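Local coordinates for CzcP cation efflux P1-ATPase (PDB 4U9R), which probably couples ATP hydrolysis to zinc export as a P-type ATPase, the present piece being its N-terminal, ferredoxin-like extension, which binds cadmium ions, at residues 26-31 and 90-95; 50-55 and 74-79; 106-111 and 159-164; 124-129 and 155-160. All coordinates share one frame; numbering follows the deposited sequence.

Contact 1. Residues 26-31 and 90-95. With TCE (3,3',3''-phosphanetriyltripropanoic acid), chain D.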
# COMPACT_ATOMS: atom_id res chain seq x y z
N LEU A 26 -17.77 -11.50 1.49
CA LEU A 26 -17.24 -11.10 2.79
C LEU A 26 -16.50 -9.79 2.67
O LEU A 26 -15.86 -9.50 1.64
CB LEU A 26 -16.34 -12.17 3.40
CG LEU A 26 -15.04 -12.61 2.70
CD1 LEU A 26 -13.92 -11.65 2.95
CD2 LEU A 26 -14.48 -13.91 3.26
N ARG A 27 -16.54 -9.01 3.74
CA ARG A 27 -15.87 -7.72 3.79
C ARG A 27 -15.02 -7.58 5.01
O ARG A 27 -15.36 -8.08 6.06
CB ARG A 27 -16.89 -6.61 3.86
CG ARG A 27 -17.46 -6.28 2.52
CD ARG A 27 -18.71 -5.41 2.59
NE ARG A 27 -19.46 -5.67 1.36
CZ ARG A 27 -20.69 -5.24 1.12
NH1 ARG A 27 -21.33 -4.50 2.01
NH2 ARG A 27 -21.27 -5.54 -0.03
N LEU A 28 -13.92 -6.90 4.86
CA LEU A 28 -13.03 -6.63 5.93
C LEU A 28 -12.53 -5.19 5.74
O LEU A 28 -12.51 -4.67 4.61
CB LEU A 28 -11.85 -7.57 5.85
CG LEU A 28 -12.13 -9.05 6.13
CD1 LEU A 28 -12.28 -9.81 4.84
CD2 LEU A 28 -10.98 -9.65 6.89
N ASP A 29 -12.12 -4.57 6.84
CA ASP A 29 -11.70 -3.20 6.80
C ASP A 29 -10.26 -3.16 6.35
O ASP A 29 -9.44 -3.99 6.72
CB ASP A 29 -11.89 -2.56 8.18
CG ASP A 29 -13.32 -2.62 8.64
OD1 ASP A 29 -14.17 -1.93 8.05
OD2 ASP A 29 -13.61 -3.40 9.57
N ILE A 30 -9.94 -2.20 5.49
CA ILE A 30 -8.62 -2.15 4.88
C ILE A 30 -7.51 -1.97 5.92
O ILE A 30 -6.50 -2.67 5.85
CB ILE A 30 -8.57 -1.06 3.78
CG1 ILE A 30 -9.24 -1.61 2.54
CG2 ILE A 30 -7.13 -0.69 3.43
CD1 ILE A 30 -9.59 -0.56 1.51
N PRO A 31 -7.71 -1.07 6.90
CA PRO A 31 -6.60 -0.91 7.83
C PRO A 31 -6.34 -2.17 8.64
O PRO A 31 -5.24 -2.34 9.14
CB PRO A 31 -7.05 0.25 8.73
CG PRO A 31 -8.05 0.99 7.92
CD PRO A 31 -8.78 -0.09 7.16
N GLU A 90 -9.07 -16.76 5.09
CA GLU A 90 -7.66 -17.04 5.40
C GLU A 90 -6.75 -16.55 4.28
O GLU A 90 -5.71 -15.94 4.53
CB GLU A 90 -7.46 -18.55 5.66
CG GLU A 90 -6.03 -19.04 5.85
CD GLU A 90 -5.98 -20.50 6.32
OE1 GLU A 90 -5.96 -21.42 5.46
OE2 GLU A 90 -6.01 -20.73 7.56
N LEU A 91 -7.16 -16.83 3.06
CA LEU A 91 -6.49 -16.31 1.89
C LEU A 91 -6.46 -14.79 1.92
O LEU A 91 -5.42 -14.19 1.72
CB LEU A 91 -7.20 -16.80 0.65
CG LEU A 91 -6.44 -17.01 -0.63
CD1 LEU A 91 -5.06 -17.64 -0.42
CD2 LEU A 91 -7.29 -17.94 -1.48
N VAL A 92 -7.59 -14.15 2.22
CA VAL A 92 -7.58 -12.68 2.32
C VAL A 92 -6.67 -12.18 3.44
O VAL A 92 -5.81 -11.35 3.19
CB VAL A 92 -8.98 -12.07 2.50
CG1 VAL A 92 -8.87 -10.57 2.69
CG2 VAL A 92 -9.87 -12.39 1.31
N THR A 93 -6.88 -12.63 4.67
CA THR A 93 -6.10 -12.13 5.80
C THR A 93 -4.61 -12.48 5.69
O THR A 93 -3.77 -11.69 6.10
CB THR A 93 -6.59 -12.71 7.15
OG1 THR A 93 -6.70 -14.13 7.03
CG2 THR A 93 -7.95 -12.12 7.53
N SER A 94 -4.27 -13.66 5.17
CA SER A 94 -2.84 -14.00 5.07
C SER A 94 -2.14 -13.31 3.88
O SER A 94 -0.95 -13.01 3.95
CB SER A 94 -2.62 -15.50 4.99
OG SER A 94 -2.96 -16.00 3.70
N THR A 95 -2.84 -13.09 2.77
CA THR A 95 -2.24 -12.38 1.65
C THR A 95 -1.95 -10.95 2.10
O THR A 95 -0.90 -10.39 1.80
CB THR A 95 -3.10 -12.40 0.42
OG1 THR A 95 -3.36 -13.75 0.05
CG2 THR A 95 -2.42 -11.66 -0.74
O16 TCE D . -24.95 -2.41 -1.33
C14 TCE D . -24.01 -3.12 -0.90
O15 TCE D . -24.06 -3.78 0.16
C5 TCE D . -22.74 -3.20 -1.72
C2 TCE D . -22.58 -4.50 -2.47
P TCE D . -20.98 -4.72 -3.34
C3 TCE D . -20.75 -3.12 -4.23
C6 TCE D . -20.47 -3.39 -5.70
C8 TCE D . -21.20 -2.45 -6.63
O10 TCE D . -20.54 -1.89 -7.54
O9 TCE D . -22.43 -2.27 -6.46
C1 TCE D . -21.38 -5.90 -4.68
C4 TCE D . -22.60 -5.36 -5.41
C11 TCE D . -22.64 -5.71 -6.89
O12 TCE D . -22.41 -6.90 -7.22
O13 TCE D . -22.89 -4.79 -7.70
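Leu-91 O is held by Thr-95 OG1, at 2.7 Å, and by Thr-95 N, which reach it from opposite faces of its carbonyl plane, on a helix whose next residue, Val-92, meets Leu-28 of the facing strand. This is strand-on-helix packing of the ferredoxin-like fold: edge strand 24-29 of an antiparallel sheet lies over helix 85-102, their local axes 10.5 Å apart and only 22° from parallel.

Toward the helix the contact is apolar. Leu-28 straddles it with both branches: CD1 meets Val-92 CG1 at 4.1 Å, the two side chains sliding past each other in opposite directions, and CD2 meets Thr-93 CG2, the two side chains crossing at about a right angle. Leu-26 CD1 makes a looser approach to Val-92 CG2, at 4.4 Å, and also rests on Leu-85 and Ile-88. Val-92 is buried, since Ile-74 and Leu-52 pack on it as well.

Between the two leucines, Arg-27 turns to the bound phosphine TCE. An extended chain from CG to NE carries the guanidinium out past Cys-75 of the next strand. Its bonds to carboxylate oxygen O15 are weak, 3.4 Å from Arg-27 NH1 and 3.3 Å from Arg-27 NH2, with O15 at the edge of the group, in its plane.

Other helix hydroxyls are turned back on their own backbone. Ser-94 OG and Ser-94 N share Glu-90 O. With OG1 between the backbone N and the carbonyl carbon (chi1 50°), Thr-93 bonds Arg-89 O through the hydroxyl and presents CG2 to Leu-28 CD2, 4.0 Å away.

Contact 2. Residues 50-55 and 74-79. With CD (cadmium ion), chain C; TCE (3,3',3''-phosphanetriyltripropanoic acid), chain D.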
# COMPACT_ATOMS: atom_id res chain seq x y z
N SER A 50 -5.27 -7.62 -6.69
CA SER A 50 -4.85 -8.36 -7.91
C SER A 50 -4.33 -9.77 -7.59
O SER A 50 -4.57 -10.75 -8.34
CB SER A 50 -3.84 -7.55 -8.74
OG SER A 50 -2.62 -7.36 -8.04
N GLU A 51 -3.68 -9.91 -6.46
CA GLU A 51 -3.29 -11.24 -5.99
C GLU A 51 -4.49 -12.08 -5.64
O GLU A 51 -4.55 -13.24 -6.02
CB GLU A 51 -2.32 -11.16 -4.82
CG GLU A 51 -0.96 -10.67 -5.29
CD GLU A 51 0.12 -10.66 -4.21
OE1 GLU A 51 0.01 -11.43 -3.23
OE2 GLU A 51 1.08 -9.87 -4.37
N LEU A 52 -5.49 -11.49 -4.98
CA LEU A 52 -6.70 -12.27 -4.68
C LEU A 52 -7.44 -12.70 -5.92
O LEU A 52 -7.99 -13.80 -5.94
CB LEU A 52 -7.65 -11.53 -3.80
CG LEU A 52 -7.17 -11.40 -2.35
CD1 LEU A 52 -8.18 -10.57 -1.58
CD2 LEU A 52 -6.99 -12.77 -1.71
N ARG A 53 -7.46 -11.85 -6.96
CA ARG A 53 -8.20 -12.17 -8.17
C ARG A 53 -7.64 -13.37 -8.93
O ARG A 53 -8.35 -14.11 -9.65
CB ARG A 53 -8.28 -10.95 -9.08
CG ARG A 53 -9.19 -9.86 -8.54
CD ARG A 53 -9.50 -8.81 -9.61
NE ARG A 53 -10.00 -7.58 -9.02
CZ ARG A 53 -9.28 -6.47 -8.86
NH1 ARG A 53 -8.00 -6.40 -9.21
NH2 ARG A 53 -9.84 -5.42 -8.31
N GLY A 54 -6.35 -13.57 -8.75
CA GLY A 54 -5.67 -14.72 -9.27
C GLY A 54 -5.93 -16.05 -8.62
O GLY A 54 -5.47 -17.05 -9.17
N LYS A 55 -6.66 -16.10 -7.49
CA LYS A 55 -6.88 -17.36 -6.74
C LYS A 55 -8.17 -18.03 -7.12
O LYS A 55 -9.20 -17.37 -7.23
CB LYS A 55 -6.98 -17.11 -5.23
CG LYS A 55 -5.85 -16.31 -4.62
CD LYS A 55 -4.59 -17.12 -4.66
CE LYS A 55 -3.45 -16.38 -4.00
NZ LYS A 55 -2.23 -17.22 -4.19
N ILE A 74 -12.57 -3.91 1.80
CA ILE A 74 -12.54 -4.75 0.61
C ILE A 74 -13.67 -5.70 0.71
O ILE A 74 -13.99 -6.20 1.80
CB ILE A 74 -11.22 -5.50 0.36
CG1 ILE A 74 -10.86 -6.42 1.48
CG2 ILE A 74 -10.08 -4.49 0.18
CD1 ILE A 74 -9.94 -7.50 0.96
N CYS A 75 -14.27 -5.95 -0.44
CA CYS A 75 -15.34 -6.84 -0.57
C CYS A 75 -14.88 -7.91 -1.55
O CYS A 75 -14.39 -7.61 -2.64
CB CYS A 75 -16.57 -6.07 -1.04
SG CYS A 75 -18.05 -7.09 -1.21
N VAL A 76 -15.04 -9.17 -1.15
CA VAL A 76 -14.64 -10.29 -1.94
C VAL A 76 -15.85 -11.17 -2.14
O VAL A 76 -16.51 -11.53 -1.19
CB VAL A 76 -13.55 -11.09 -1.21
CG1 VAL A 76 -13.14 -12.33 -2.00
CG2 VAL A 76 -12.30 -10.26 -1.01
N HIS A 77 -16.13 -11.50 -3.40
CA HIS A 77 -17.18 -12.38 -3.75
C HIS A 77 -16.56 -13.74 -4.07
O HIS A 77 -15.56 -13.85 -4.78
CB HIS A 77 -17.91 -11.88 -5.00
CG HIS A 77 -18.43 -10.47 -4.91
ND1 HIS A 77 -19.32 -9.98 -5.84
CD2 HIS A 77 -18.15 -9.43 -4.08
CE1 HIS A 77 -19.61 -8.72 -5.56
NE2 HIS A 77 -18.94 -8.36 -4.48
N TYR A 78 -17.16 -14.79 -3.53
CA TYR A 78 -16.68 -16.11 -3.76
C TYR A 78 -17.85 -17.07 -4.05
O TYR A 78 -19.04 -16.80 -3.73
CB TYR A 78 -15.84 -16.57 -2.58
CG TYR A 78 -16.62 -16.76 -1.31
CD1 TYR A 78 -16.95 -15.66 -0.51
CD2 TYR A 78 -17.06 -18.04 -0.92
CE1 TYR A 78 -17.68 -15.83 0.65
CE2 TYR A 78 -17.79 -18.21 0.25
CZ TYR A 78 -18.09 -17.08 1.02
OH TYR A 78 -18.81 -17.18 2.15
N ASP A 79 -17.49 -18.17 -4.68
CA ASP A 79 -18.36 -19.31 -4.96
C ASP A 79 -18.21 -20.33 -3.84
O ASP A 79 -17.19 -21.03 -3.78
CB ASP A 79 -17.90 -19.93 -6.29
CG ASP A 79 -18.72 -21.13 -6.71
OD1 ASP A 79 -19.65 -21.54 -5.97
OD2 ASP A 79 -18.42 -21.66 -7.80
CD CD C . -18.87 -6.44 -3.49
O16 TCE D . -24.95 -2.41 -1.33
C14 TCE D . -24.01 -3.12 -0.90
O15 TCE D . -24.06 -3.78 0.16
C5 TCE D . -22.74 -3.20 -1.72
C2 TCE D . -22.58 -4.50 -2.47
P TCE D . -20.98 -4.72 -3.34
C3 TCE D . -20.75 -3.12 -4.23
C6 TCE D . -20.47 -3.39 -5.70
C8 TCE D . -21.20 -2.45 -6.63
O10 TCE D . -20.54 -1.89 -7.54
O9 TCE D . -22.43 -2.27 -6.46
C1 TCE D . -21.38 -5.90 -4.68
C4 TCE D . -22.60 -5.36 -5.41
C11 TCE D . -22.64 -5.71 -6.89
O12 TCE D . -22.41 -6.90 -7.22
O13 TCE D . -22.89 -4.79 -7.70
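The His-77 ring is met at its edge: NE2 binds the cadmium ion at 2.2 Å, TCE C1 lies near the ring plane 3.4 Å from CE1, and TCE O12 is in that plane. The His-62 ring, a third ligand of the metal, meets it with the planes about 75° apart. Cys-75 SG binds the ion at 2.5 Å, swung anti to its backbone N (chi1 -178°). The phosphorus of TCE lies 2.7 Å from the cadmium, consistent with the phosphine taking a fourth position.

Alternation along strand 73-78, the central strand of its three-stranded antiparallel sheet in this ferredoxin-like domain, divides the two chemistries. Cys-75 and His-77 serve the metal on one face; Ile-74 and Val-76 point from the other toward helix 43-53. There Leu-52 CD1 touches Val-76 CG2 at 4.2 Å, the side chains crossing at about a right angle, and the same methyl comes within 4.4 Å of Ile-74 CD1. All three residues are buried. Arg-53, one residue on, sends its NH2 to Ala-61 O in strand 58-64, tying the helix to the far edge of the sheet.

Contact 3. Residues 106-111 and 159-164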
# COMPACT_ATOMS: atom_id res chain seq x y z
N VAL A 106 6.80 5.71 4.37
CA VAL A 106 6.91 6.93 5.16
C VAL A 106 6.32 8.07 4.34
O VAL A 106 6.40 8.09 3.11
CB VAL A 106 8.35 7.28 5.58
CG1 VAL A 106 8.85 6.30 6.63
CG2 VAL A 106 9.29 7.33 4.39
N LEU A 107 5.68 9.00 5.04
CA LEU A 107 5.18 10.23 4.45
C LEU A 107 5.80 11.37 5.28
O LEU A 107 5.31 11.70 6.37
CB LEU A 107 3.65 10.26 4.47
CG LEU A 107 2.99 11.43 3.73
CD1 LEU A 107 3.16 11.30 2.23
CD2 LEU A 107 1.51 11.53 4.11
N TRP A 108 6.90 11.93 4.77
CA TRP A 108 7.66 12.92 5.51
C TRP A 108 7.53 14.30 4.91
O TRP A 108 7.48 14.44 3.68
CB TRP A 108 9.14 12.55 5.56
CG TRP A 108 9.43 11.46 6.50
CD1 TRP A 108 8.78 11.20 7.68
CD2 TRP A 108 10.46 10.49 6.38
NE1 TRP A 108 9.35 10.11 8.29
CE2 TRP A 108 10.38 9.66 7.51
CE3 TRP A 108 11.43 10.23 5.41
CZ2 TRP A 108 11.26 8.58 7.72
CZ3 TRP A 108 12.29 9.15 5.62
CH2 TRP A 108 12.20 8.35 6.76
N GLN A 109 7.47 15.29 5.81
CA GLN A 109 7.58 16.71 5.50
C GLN A 109 9.06 17.10 5.54
O GLN A 109 9.66 17.22 6.62
CB GLN A 109 6.77 17.54 6.52
CG GLN A 109 6.92 19.06 6.42
CD GLN A 109 6.38 19.62 5.12
OE1 GLN A 109 5.18 19.88 4.99
NE2 GLN A 109 7.26 19.81 4.14
N LEU A 110 9.67 17.23 4.36
CA LEU A 110 11.08 17.62 4.27
C LEU A 110 11.27 19.11 4.55
O LEU A 110 10.38 19.92 4.31
CB LEU A 110 11.66 17.26 2.90
CG LEU A 110 11.65 15.77 2.51
CD1 LEU A 110 12.31 15.58 1.15
CD2 LEU A 110 12.33 14.90 3.56
N LYS A 111 12.43 19.46 5.06
CA LYS A 111 12.75 20.87 5.27
C LYS A 111 13.10 21.49 3.93
O LYS A 111 13.32 20.78 2.94
CB LYS A 111 13.90 21.01 6.28
CG LYS A 111 13.55 20.51 7.68
CD LYS A 111 14.78 20.30 8.54
CE LYS A 111 14.42 19.76 9.92
NZ LYS A 111 15.62 19.26 10.64
N GLN A 159 18.61 8.58 6.39
CA GLN A 159 20.06 8.74 6.32
C GLN A 159 20.52 9.10 4.91
O GLN A 159 21.45 9.87 4.75
CB GLN A 159 20.80 7.47 6.80
CG GLN A 159 20.55 7.07 8.26
CD GLN A 159 21.16 8.03 9.26
OE1 GLN A 159 20.44 8.65 10.05
NE2 GLN A 159 22.48 8.15 9.25
N ALA A 160 19.85 8.55 3.89
CA ALA A 160 20.16 8.88 2.48
C ALA A 160 19.66 10.27 2.01
O ALA A 160 20.32 10.92 1.18
CB ALA A 160 19.61 7.79 1.57
N LEU A 161 18.48 10.68 2.50
CA LEU A 161 17.98 12.04 2.28
C LEU A 161 18.45 12.99 3.37
O LEU A 161 18.08 14.16 3.35
CB LEU A 161 16.45 12.06 2.17
CG LEU A 161 15.60 11.78 3.42
CD1 LEU A 161 15.39 13.01 4.32
CD2 LEU A 161 14.24 11.19 3.00
N SER A 162 19.24 12.50 4.32
CA SER A 162 19.87 13.36 5.34
C SER A 162 20.74 14.42 4.67
O SER A 162 20.62 15.61 4.98
CB SER A 162 20.71 12.54 6.32
OG SER A 162 21.14 13.33 7.42
N LYS A 163 21.60 13.98 3.74
CA LYS A 163 22.46 14.89 2.98
C LYS A 163 21.74 16.23 2.70
O LYS A 163 22.18 17.29 3.15
CB LYS A 163 23.00 14.22 1.69
CG LYS A 163 22.06 14.18 0.49
CD LYS A 163 22.73 13.59 -0.74
CE LYS A 163 21.73 13.35 -1.86
NZ LYS A 163 22.36 13.31 -3.21
N ARG A 164 20.59 16.18 2.03
CA ARG A 164 19.84 17.39 1.70
C ARG A 164 18.79 17.69 2.77
O ARG A 164 19.01 18.56 3.62
CB ARG A 164 19.22 17.28 0.31
CG ARG A 164 20.22 17.60 -0.79
CD ARG A 164 20.05 16.75 -2.04
NE ARG A 164 21.29 16.78 -2.82
CZ ARG A 164 21.65 17.76 -3.65
NH1 ARG A 164 20.86 18.81 -3.85
NH2 ARG A 164 22.81 17.69 -4.29
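In Leu-161, CG sits between the backbone N and the carbonyl carbon, and chi1 69° with chi2 83° places CD1 at Leu-110 and CD2 at Trp-108. On the strand side, Leu-110 has CG anti to its carbonyl carbon; chi2 -178° sends CD1 straight on and turns CD2 aside, to Leu-161 CD1 at 3.7 Å. The other methyl, Leu-161 CD2, comes to the edge of the indole, near its plane, 3.8 Å from Trp-108 CE3; the contact is therefore with the ring's rim. One face of that indole is occupied from within its own strand, where Val-106 CB lies 3.7 Å above the ring plane.

No hydrogen bond crosses between the segments. The Gln-109 amide bonds within the strand segment: its NE2 donates to Leu-110 O at 3.1 Å, close to the amide plane, and also bonds Ser-140 O, linking the end of the strand to the turn before strand 142-148.

In the ferredoxin-like architecture this is an edge strand, 103-109, covered by helix 154-162. Trp-108 lies across that helix, touching Ala-154, Ile-157 and Glu-158, while strand 142-148 pairs alongside through Trp-108 with Ala-143.

Contact 4. Residues 124-129 and 155-160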
# COMPACT_ATOMS: atom_id res chain seq x y z
N SER A 124 13.55 11.60 -8.23
CA SER A 124 14.42 10.65 -8.91
C SER A 124 15.54 10.12 -8.02
O SER A 124 15.99 8.99 -8.20
CB SER A 124 15.03 11.26 -10.18
OG SER A 124 14.05 11.43 -11.20
N GLN A 125 16.00 10.94 -7.08
CA GLN A 125 17.05 10.49 -6.16
C GLN A 125 16.53 9.40 -5.24
O GLN A 125 17.26 8.47 -4.89
CB GLN A 125 17.61 11.66 -5.32
CG GLN A 125 18.75 12.42 -6.00
CD GLN A 125 19.00 13.79 -5.40
OE1 GLN A 125 18.92 13.99 -4.19
NE2 GLN A 125 19.31 14.76 -6.26
N LEU A 126 15.26 9.53 -4.83
CA LEU A 126 14.61 8.52 -3.99
C LEU A 126 14.44 7.21 -4.77
O LEU A 126 14.91 6.16 -4.31
CB LEU A 126 13.27 9.04 -3.45
CG LEU A 126 13.41 10.03 -2.29
CD1 LEU A 126 12.10 10.75 -2.01
CD2 LEU A 126 13.95 9.36 -1.03
N ARG A 127 13.86 7.28 -5.96
CA ARG A 127 13.70 6.10 -6.83
C ARG A 127 14.99 5.29 -6.98
O ARG A 127 14.95 4.06 -6.94
CB ARG A 127 13.17 6.49 -8.21
CG ARG A 127 11.68 6.82 -8.24
CD ARG A 127 11.16 7.03 -9.65
NE ARG A 127 11.00 8.45 -9.97
CZ ARG A 127 9.96 9.21 -9.59
NH1 ARG A 127 8.98 8.70 -8.86
NH2 ARG A 127 9.92 10.49 -9.94
N ALA A 128 16.12 5.98 -7.12
CA ALA A 128 17.41 5.34 -7.39
C ALA A 128 18.04 4.64 -6.18
O ALA A 128 19.01 3.89 -6.34
CB ALA A 128 18.38 6.35 -7.97
N LEU A 129 17.51 4.88 -4.98
CA LEU A 129 18.00 4.19 -3.77
C LEU A 129 17.66 2.69 -3.84
O LEU A 129 16.67 2.31 -4.47
CB LEU A 129 17.38 4.80 -2.52
CG LEU A 129 17.72 6.27 -2.25
CD1 LEU A 129 16.71 6.90 -1.31
CD2 LEU A 129 19.13 6.39 -1.71
N ALA A 155 14.81 4.22 8.26
CA ALA A 155 16.00 4.83 8.85
C ALA A 155 17.03 5.05 7.76
O ALA A 155 17.60 6.13 7.64
CB ALA A 155 16.56 3.97 9.97
N GLY A 156 17.25 4.03 6.94
CA GLY A 156 18.11 4.12 5.76
C GLY A 156 17.66 5.11 4.69
O GLY A 156 18.51 5.62 3.94
N ILE A 157 16.34 5.36 4.59
CA ILE A 157 15.79 6.43 3.74
C ILE A 157 16.14 7.80 4.29
O ILE A 157 16.55 8.68 3.53
CB ILE A 157 14.23 6.39 3.61
CG1 ILE A 157 13.73 5.05 3.05
CG2 ILE A 157 13.73 7.55 2.75
CD1 ILE A 157 14.50 4.53 1.85
N GLU A 158 15.95 7.98 5.60
CA GLU A 158 16.26 9.25 6.25
C GLU A 158 17.76 9.57 6.14
O GLU A 158 18.12 10.71 5.83
CB GLU A 158 15.81 9.25 7.72
CG GLU A 158 16.21 10.52 8.47
CD GLU A 158 15.27 10.91 9.60
OE1 GLU A 158 14.25 10.22 9.83
OE2 GLU A 158 15.54 11.94 10.27
N GLN A 159 18.61 8.58 6.39
CA GLN A 159 20.06 8.74 6.32
C GLN A 159 20.52 9.10 4.91
O GLN A 159 21.45 9.87 4.75
CB GLN A 159 20.80 7.47 6.80
CG GLN A 159 20.55 7.07 8.26
CD GLN A 159 21.16 8.03 9.26
OE1 GLN A 159 20.44 8.65 10.05
NE2 GLN A 159 22.48 8.15 9.25
N ALA A 160 19.85 8.55 3.89
CA ALA A 160 20.16 8.88 2.48
C ALA A 160 19.66 10.27 2.01
O ALA A 160 20.32 10.92 1.18
CB ALA A 160 19.61 7.79 1.57
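Apolar contacts alone join the segments, and they come as two pairs. In the tighter one, Leu-129 CD2 meets Ala-160 CB at 3.6 Å. The other branch, Leu-129 CD1, follows at 4.2 Å from Ala-160 CB, and both ends of the leucine are thus set against a single methyl. Leu-129 has CG anti to its carbonyl carbon (chi1 -62°) and points toward the helix opposite, as Ala-160 does toward it. The second pair is formed by ends of side chains whose bases are not aimed at one another: Leu-126 CD2 reaches Ile-157 CG2 at 4.2 Å, the two side chains crossing at about a right angle. Ile-157 holds this methyl anti to its backbone N, while its CG1 branch takes the other course, beside that N. In both pairs, Leu-129 with Ala-160 and Leu-126 with Ile-157, the CA atoms are 8.1 Å apart.

Helices 116-127 and 154-162 lie side by side on one face of the antiparallel sheet of strands 103-109, 142-148 and 132-137, as in the ferredoxin-like fold. Leu-126 and Ile-157 are the buried pair, and they also reach the sheet: Leu-126 packs on Ala-135 and Val-137, Ile-157 on Val-132.

No hydrogen bond crosses between the segments. Leu-129 N bonds Leu-126 O at 3.0 Å, while Ala-160 N bonds Gly-156 O at 3.2 Å inside its helix. Arg-127 NH1 makes a weak bond to Ala-135 O of strand 132-137.

Overall arrangement
Contacts 1 and 2 share one antiparallel sheet and touch through the pairing of strands 24-29 and 73-78; contacts 3 and 4 share helix 154-162 in the other half, more than 30 Å away between centres. Helix 85-102 of contact 1 runs directly into strand 103-109 of contact 3. A second cadmium site, made by Asp-42, Cys-44, His-105 and Glu-146, draws residues from both halves. Contacts 2 and 3 are buried, whereas 1 and 4 are partly buried. All four meet through apolar side chains, but of the four only 1 and 2 hold residues of a metal or ligand site, on the sheet face away from the helices.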